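Local coordinates for uncharacterized NTF2-like protein (Cytophaga hutchinsonii ATCC 33406, PDB 3F14), which is of unknown function but belongs to the NTF2-like, SnoaL-like family, whose cone-shaped fold often encloses a ligand-binding or catalytic pocket, at the interface of chains A and B. Residues are numbered along the deposited sequence; one frame, centred on the assembly and turned at random. Chains: chain A/B, uncharacterized NTF2-like protein.

The interface of chains A and B. Residues chain A 72, 74, 94, 96, 108, 110; chain B 65, 67, 74, 76, 93-94.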
loop_
_atom_site.group_PDB
_atom_site.type_symbol
_atom_site.label_atom_id
_atom_site.label_comp_id
_atom_site.label_asym_id
_atom_site.label_seq_id
_atom_site.Cartn_x
_atom_site.Cartn_y
_atom_site.Cartn_z
ATOM N N GLN A 72 7.072 3.784 -11.224
ATOM C CA GLN A 72 6.661 3.657 -9.831
ATOM C C GLN A 72 6.879 2.218 -9.424
ATOM O O GLN A 72 6.778 1.306 -10.224
ATOM C CB GLN A 72 5.180 4.041 -9.581
ATOM C CG GLN A 72 4.753 5.498 -9.795
ATOM C CD GLN A 72 3.403 5.848 -9.134
ATOM O OE1 GLN A 72 3.292 5.929 -7.896
ATOM N NE2 GLN A 72 2.378 6.053 -9.952
ATOM N N VAL A 74 6.194 -0.597 -5.821
ATOM C CA VAL A 74 5.500 -0.829 -4.559
ATOM C C VAL A 74 6.139 -2.036 -3.882
ATOM O O VAL A 74 6.279 -3.078 -4.543
ATOM C CB VAL A 74 3.998 -1.076 -4.798
ATOM C CG1 VAL A 74 3.273 -1.338 -3.471
ATOM C CG2 VAL A 74 3.343 0.102 -5.600
ATOM N N CYS A 94 3.557 -1.067 3.422
ATOM C CA CYS A 94 3.490 -0.957 1.983
ATOM C C CYS A 94 4.109 0.409 1.630
ATOM O O CYS A 94 3.578 1.440 2.011
ATOM C CB CYS A 94 2.044 -1.047 1.493
ATOM S SG CYS A 94 1.923 -0.835 -0.311
ATOM N N ILE A 96 5.431 2.933 -1.417
ATOM C CA ILE A 96 5.187 3.254 -2.823
ATOM C C ILE A 96 6.170 4.346 -3.261
ATOM O O ILE A 96 6.215 5.421 -2.643
ATOM C CB ILE A 96 3.742 3.761 -3.036
ATOM C CG1 ILE A 96 2.748 2.730 -2.546
ATOM C CG2 ILE A 96 3.504 4.153 -4.507
ATOM C CD1 ILE A 96 1.259 3.177 -2.605
ATOM N N THR A 108 5.577 7.019 -0.371
ATOM C CA THR A 108 4.346 6.996 0.428
ATOM C C THR A 108 4.324 5.691 1.216
ATOM O O THR A 108 4.420 4.625 0.594
ATOM C CB THR A 108 3.115 7.104 -0.472
ATOM O OG1 THR A 108 3.213 8.259 -1.327
ATOM C CG2 THR A 108 1.825 7.221 0.398
ATOM N N TYR A 110 2.445 3.164 4.021
ATOM C CA TYR A 110 1.318 2.703 4.846
ATOM C C TYR A 110 1.865 1.700 5.819
ATOM O O TYR A 110 2.325 0.641 5.414
ATOM C CB TYR A 110 0.243 2.042 3.964
ATOM C CG TYR A 110 -0.375 2.949 2.947
ATOM C CD1 TYR A 110 0.284 3.322 1.779
ATOM C CD2 TYR A 110 -1.692 3.393 3.097
ATOM C CE1 TYR A 110 -0.310 4.198 0.847
ATOM C CE2 TYR A 110 -2.263 4.243 2.205
ATOM C CZ TYR A 110 -1.588 4.682 1.031
ATOM O OH TYR A 110 -2.200 5.527 0.142
ATOM N N ASN B 65 -4.867 7.507 -6.814
ATOM C CA ASN B 65 -3.632 7.168 -7.549
ATOM C C ASN B 65 -3.635 5.685 -7.968
ATOM O O ASN B 65 -4.273 4.890 -7.264
ATOM C CB ASN B 65 -2.431 7.469 -6.644
ATOM C CG ASN B 65 -1.094 7.286 -7.342
ATOM O OD1 ASN B 65 -0.885 7.781 -8.455
ATOM N ND2 ASN B 65 -0.160 6.604 -6.667
ATOM N N ILE B 67 -1.181 2.377 -9.753
ATOM C CA ILE B 67 0.031 1.801 -10.264
ATOM C C ILE B 67 -0.283 0.433 -10.832
ATOM O O ILE B 67 -0.610 -0.527 -10.085
ATOM C CB ILE B 67 1.033 1.598 -9.157
ATOM C CG1 ILE B 67 1.282 2.926 -8.449
ATOM C CG2 ILE B 67 2.299 0.981 -9.699
ATOM C CD1 ILE B 67 2.313 2.804 -7.424
ATOM N N VAL B 74 -2.330 -1.421 -8.073
ATOM C CA VAL B 74 -2.356 -0.814 -6.747
ATOM C C VAL B 74 -3.158 0.479 -6.834
ATOM O O VAL B 74 -2.868 1.297 -7.722
ATOM C CB VAL B 74 -0.926 -0.528 -6.247
ATOM C CG1 VAL B 74 -0.956 0.128 -4.860
ATOM C CG2 VAL B 74 -0.043 -1.825 -6.262
ATOM N N GLU B 76 -4.472 3.700 -4.458
ATOM C CA GLU B 76 -4.549 4.490 -3.234
ATOM C C GLU B 76 -5.785 5.319 -3.236
ATOM O O GLU B 76 -6.146 5.857 -4.288
ATOM C CB GLU B 76 -3.358 5.432 -3.151
ATOM C CG GLU B 76 -1.982 4.732 -3.120
ATOM C CD GLU B 76 -0.865 5.753 -2.954
ATOM O OE1 GLU B 76 -0.703 6.295 -1.824
ATOM O OE2 GLU B 76 -0.169 6.043 -3.960
ATOM N N TYR B 93 -6.478 4.387 2.307
ATOM C CA TYR B 93 -6.285 3.003 1.900
ATOM C C TYR B 93 -5.363 2.819 0.712
ATOM O O TYR B 93 -5.236 3.666 -0.163
ATOM C CB TYR B 93 -7.657 2.284 1.615
ATOM C CG TYR B 93 -8.522 2.923 0.563
ATOM C CD1 TYR B 93 -8.318 2.711 -0.813
ATOM C CD2 TYR B 93 -9.598 3.716 0.932
ATOM C CE1 TYR B 93 -9.128 3.319 -1.753
ATOM C CE2 TYR B 93 -10.440 4.269 -0.005
ATOM C CZ TYR B 93 -10.214 4.091 -1.344
ATOM O OH TYR B 93 -11.068 4.718 -2.248
ATOM N N CYS B 94 -4.710 1.670 0.724
ATOM C CA CYS B 94 -3.932 1.188 -0.393
ATOM C C CYS B 94 -4.386 -0.264 -0.635
ATOM O O CYS B 94 -4.198 -1.116 0.219
ATOM C CB CYS B 94 -2.436 1.251 -0.087
ATOM S SG CYS B 94 -1.433 0.579 -1.450
HETATM O O HOH W 1 1.704 7.825 -3.788
#
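Strands 72-82, 88-100 and 103-111 of chain A, all with extended backbone torsions, lay A:Ile96 and A:Tyr110 against B:Glu76 and B:Cys94 on strands 72-82 and 88-100 of chain B. This is the sheet-to-sheet packing by which many NTF2-like proteins pair, here two-fold symmetric and probably the natural dimer. B:Glu76 carries the polar part. Its chain runs extended beyond CG (chi2 -177°) and brings the carboxylate across to chain A, where the phenol OH of A:Tyr110 donates to OE1 of B:Glu76 at 2.6 Å. The bond uses the lone pair of OE1 that points away from OE2, and OE1 lies at the ring edge with ring and carboxylate planes steeply turned, 77° apart. OE2 of B:Glu76 is held from its own chain by the amide ND2 of B:Asn65 at 2.8 Å, again on the anti side but somewhat out of the carboxylate plane. A water 2.6 Å from OE2 of B:Glu76 links it to the hydroxyl OG1 of A:Thr108, so both oxygens have partners and the carboxylate's rotation is restrained. The two chains meet tip to tip, the CD1 methyl of A:Ile96 resting on a face of the B:Glu76 carboxylate, 3.4 Å from its carbon CD. CB of B:Cys94 sits over the middle of one face of the A:Tyr110 ring, 3.6 Å from its centroid, as a CH-pi contact. An alanine in place of A:Tyr110 would probably leave OE1 of B:Glu76 without its phenol donor and open a gap beneath CB of B:Cys94. The thiol sulphurs of A:Cys94 and B:Cys94 face each other at 3.8 Å, in contact but not joined as a disulphide. Farther along, CD1 of B:Ile67 wedges tightly between CG2 of A:Val74 and CG2 of A:Ile96, while the amide end of A:Gln72 lies against the same isoleucine. CG2 of A:Val74, anti to its carbonyl carbon, also meets CG2 of B:Val74 tip to tip at 4.0 Å.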